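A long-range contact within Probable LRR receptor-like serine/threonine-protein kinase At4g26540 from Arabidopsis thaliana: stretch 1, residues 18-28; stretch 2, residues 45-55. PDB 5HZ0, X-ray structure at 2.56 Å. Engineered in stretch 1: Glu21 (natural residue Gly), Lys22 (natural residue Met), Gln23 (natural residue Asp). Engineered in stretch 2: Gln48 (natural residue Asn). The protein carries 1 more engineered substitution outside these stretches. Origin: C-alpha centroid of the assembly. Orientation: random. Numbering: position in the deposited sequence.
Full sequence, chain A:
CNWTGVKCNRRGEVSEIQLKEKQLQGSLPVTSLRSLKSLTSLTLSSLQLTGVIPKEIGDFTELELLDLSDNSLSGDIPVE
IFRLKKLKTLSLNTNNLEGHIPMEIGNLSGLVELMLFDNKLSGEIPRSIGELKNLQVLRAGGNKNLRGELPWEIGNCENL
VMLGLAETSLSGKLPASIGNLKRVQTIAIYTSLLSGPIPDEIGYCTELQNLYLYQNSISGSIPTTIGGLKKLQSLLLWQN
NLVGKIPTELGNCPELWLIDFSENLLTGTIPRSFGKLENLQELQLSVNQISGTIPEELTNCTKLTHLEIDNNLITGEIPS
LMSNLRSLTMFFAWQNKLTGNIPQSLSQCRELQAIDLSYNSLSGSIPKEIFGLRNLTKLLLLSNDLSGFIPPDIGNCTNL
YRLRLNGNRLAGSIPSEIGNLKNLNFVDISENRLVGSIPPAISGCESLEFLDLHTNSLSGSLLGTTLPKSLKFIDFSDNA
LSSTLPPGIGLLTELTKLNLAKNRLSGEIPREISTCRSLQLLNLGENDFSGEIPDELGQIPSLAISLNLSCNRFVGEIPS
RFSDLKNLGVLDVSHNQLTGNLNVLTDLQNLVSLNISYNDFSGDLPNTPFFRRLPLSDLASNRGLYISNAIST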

# COMPACT_ATOMS: atom_id res chain seq x y z
N GLN A 18 14.65 -40.55 -12.62
CA GLN A 18 13.76 -39.46 -12.26
C GLN A 18 12.72 -39.81 -11.19
O GLN A 18 11.92 -40.73 -11.36
CB GLN A 18 13.04 -38.91 -13.48
CG GLN A 18 11.87 -38.04 -13.12
CD GLN A 18 11.64 -36.95 -14.11
OE1 GLN A 18 12.54 -36.58 -14.87
NE2 GLN A 18 10.42 -36.41 -14.13
N LEU A 19 12.74 -39.05 -10.09
CA LEU A 19 11.72 -39.15 -9.04
C LEU A 19 11.33 -37.77 -8.52
O LEU A 19 12.19 -37.02 -8.05
CB LEU A 19 12.24 -40.01 -7.88
CG LEU A 19 12.60 -41.47 -8.18
CD1 LEU A 19 13.92 -41.83 -7.52
CD2 LEU A 19 11.50 -42.43 -7.74
N LYS A 20 10.05 -37.43 -8.61
CA LYS A 20 9.56 -36.19 -7.99
C LYS A 20 8.16 -36.30 -7.40
O LYS A 20 7.43 -37.26 -7.65
CB LYS A 20 9.61 -35.00 -8.95
CG LYS A 20 10.06 -35.30 -10.36
CD LYS A 20 9.90 -34.06 -11.22
CE LYS A 20 8.48 -33.53 -11.14
NZ LYS A 20 7.48 -34.59 -11.47
N GLU A 21 7.81 -35.30 -6.59
CA GLU A 21 6.46 -35.16 -6.03
C GLU A 21 6.05 -36.33 -5.16
O GLU A 21 4.87 -36.66 -5.06
CB GLU A 21 5.43 -34.93 -7.15
N LYS A 22 7.04 -36.97 -4.54
CA LYS A 22 6.78 -37.98 -3.53
C LYS A 22 6.89 -37.32 -2.16
O LYS A 22 7.05 -36.10 -2.07
CB LYS A 22 7.77 -39.14 -3.65
N GLN A 23 6.81 -38.12 -1.10
CA GLN A 23 7.09 -37.63 0.24
C GLN A 23 8.11 -38.56 0.87
O GLN A 23 7.97 -39.78 0.83
CB GLN A 23 5.81 -37.57 1.08
N LEU A 24 9.16 -37.98 1.45
CA LEU A 24 10.26 -38.76 1.99
C LEU A 24 10.92 -38.04 3.17
O LEU A 24 10.37 -37.08 3.72
CB LEU A 24 11.34 -39.00 0.93
CG LEU A 24 11.34 -40.16 -0.07
CD1 LEU A 24 10.39 -39.94 -1.24
CD2 LEU A 24 12.76 -40.37 -0.57
N GLN A 25 12.08 -38.54 3.55
CA GLN A 25 12.99 -37.84 4.46
C GLN A 25 14.39 -38.41 4.24
O GLN A 25 14.54 -39.46 3.62
CB GLN A 25 12.55 -38.01 5.91
CG GLN A 25 12.56 -36.71 6.73
CD GLN A 25 11.38 -35.80 6.42
OE1 GLN A 25 10.23 -36.25 6.39
NE2 GLN A 25 11.66 -34.52 6.18
N GLY A 26 15.41 -37.69 4.72
CA GLY A 26 16.75 -38.25 4.79
C GLY A 26 17.68 -37.94 3.63
O GLY A 26 17.24 -37.49 2.57
N SER A 27 18.97 -38.18 3.84
CA SER A 27 19.98 -37.96 2.82
C SER A 27 19.83 -38.96 1.68
O SER A 27 19.26 -40.03 1.85
CB SER A 27 21.39 -38.06 3.41
OG SER A 27 21.52 -37.28 4.59
N LEU A 28 20.35 -38.59 0.52
CA LEU A 28 20.29 -39.41 -0.68
C LEU A 28 21.46 -40.38 -0.78
O LEU A 28 21.33 -41.57 -0.52
CB LEU A 28 20.25 -38.51 -1.92
CG LEU A 28 20.73 -37.08 -1.68
CD1 LEU A 28 22.19 -37.04 -1.31
CD2 LEU A 28 20.45 -36.20 -2.89
N SER A 45 13.85 -34.58 -7.10
CA SER A 45 13.32 -33.23 -6.93
C SER A 45 12.02 -33.28 -6.17
O SER A 45 11.23 -34.20 -6.35
CB SER A 45 13.12 -32.57 -8.29
OG SER A 45 12.70 -31.22 -8.15
N SER A 46 11.79 -32.29 -5.31
CA SER A 46 10.59 -32.23 -4.49
C SER A 46 10.46 -33.49 -3.65
O SER A 46 9.36 -34.04 -3.49
CB SER A 46 9.34 -32.05 -5.37
OG SER A 46 9.54 -31.03 -6.34
N LEU A 47 11.59 -33.99 -3.15
CA LEU A 47 11.58 -35.22 -2.35
C LEU A 47 11.68 -35.01 -0.84
O LEU A 47 11.74 -35.98 -0.09
CB LEU A 47 12.65 -36.20 -2.84
CG LEU A 47 12.45 -36.62 -4.30
CD1 LEU A 47 13.49 -37.64 -4.73
CD2 LEU A 47 11.03 -37.16 -4.54
N GLN A 48 11.73 -33.76 -0.40
CA GLN A 48 11.90 -33.42 1.01
C GLN A 48 13.21 -33.97 1.61
O GLN A 48 13.34 -34.12 2.83
CB GLN A 48 10.69 -33.87 1.84
N LEU A 49 14.20 -34.22 0.75
CA LEU A 49 15.48 -34.78 1.17
C LEU A 49 16.28 -33.81 2.03
O LEU A 49 16.20 -32.59 1.86
CB LEU A 49 16.33 -35.21 -0.04
CG LEU A 49 15.77 -36.30 -0.96
CD1 LEU A 49 16.70 -36.60 -2.15
CD2 LEU A 49 15.51 -37.56 -0.16
N THR A 50 17.07 -34.35 2.96
CA THR A 50 17.90 -33.55 3.86
C THR A 50 19.37 -33.91 3.71
O THR A 50 19.73 -34.77 2.90
CB THR A 50 17.48 -33.76 5.32
OG1 THR A 50 17.39 -35.16 5.59
CG2 THR A 50 16.14 -33.10 5.61
N GLY A 51 20.21 -33.24 4.50
CA GLY A 51 21.63 -33.54 4.53
C GLY A 51 22.45 -32.74 3.54
O GLY A 51 22.07 -31.64 3.13
N VAL A 52 23.59 -33.31 3.17
CA VAL A 52 24.49 -32.69 2.20
C VAL A 52 24.29 -33.32 0.82
O VAL A 52 23.57 -34.31 0.66
CB VAL A 52 25.96 -32.91 2.65
CG1 VAL A 52 26.91 -31.88 2.04
CG2 VAL A 52 26.04 -32.85 4.15
N ILE A 53 24.97 -32.74 -0.17
CA ILE A 53 25.13 -33.34 -1.49
C ILE A 53 26.47 -34.07 -1.44
O ILE A 53 27.51 -33.44 -1.24
CB ILE A 53 25.16 -32.28 -2.61
CG1 ILE A 53 23.83 -31.57 -2.69
CG2 ILE A 53 25.49 -32.93 -3.97
CD1 ILE A 53 23.81 -30.42 -3.65
N PRO A 54 26.45 -35.39 -1.65
CA PRO A 54 27.66 -36.20 -1.60
C PRO A 54 28.60 -35.83 -2.75
O PRO A 54 28.17 -35.72 -3.89
CB PRO A 54 27.12 -37.62 -1.71
CG PRO A 54 25.77 -37.50 -2.29
CD PRO A 54 25.26 -36.15 -2.05
N LYS A 55 29.88 -35.65 -2.42
CA LYS A 55 30.90 -35.27 -3.39
C LYS A 55 31.01 -36.34 -4.48
O LYS A 55 31.40 -36.07 -5.63
CB LYS A 55 32.25 -35.07 -2.68
CG LYS A 55 32.46 -33.68 -2.03
CD LYS A 55 31.49 -33.35 -0.89
CE LYS A 55 31.75 -31.94 -0.34
NZ LYS A 55 30.58 -31.36 0.39

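The two stretches run side by side in the same direction, joined by two backbone hydrogen bonds, one at Ser45 and one at Thr50, with leucine side chains from both stretches packing alongside and 789 Å² buried in total. At Ser45 the N donates to Leu19 O (3.1 Å, 168° at the hydrogen, nearly linear), while Ser45 O receives a CA-H...O contact from Lys20 CA (3.1 Å). Ser46 points its CA-to-CB bond toward stretch 1, but its OG is hydrogen-bonded elsewhere in the structure.

Leu47, buried, leaves its backbone sideways and, with chi1 m and chi2 t, brings its end nearer: CD1 lies 4.1 Å from Leu19 CB, and CD2 lies 3.9 Å from CB of Lys22, an engineered residue modelled only to CB. The engineered Gln48, likewise truncated, places CB 3.7 Å from Leu24 O.

Leu49 repeats the m,t rotamer of Leu47. Its branches diverge, CD2 reaching Leu24 CD2 (4.0 Å) and CD1 reaching Leu28 CD2 (3.8 Å), so a forked aliphatic side chain suits this buried site.

Thr50 N donates to Gly26 O (3.2 Å, 163°), and Thr50 O accepts a CA-H...O contact from Ser27 CA (3.2 Å). At Gly51, phi/psi of 91/-155° calls for glycine; an ideal CB would also sit 2.3 Å from Ser27 OG, a clash. Finally, Pro54 CD packs 3.3 Å from Leu28 CD1.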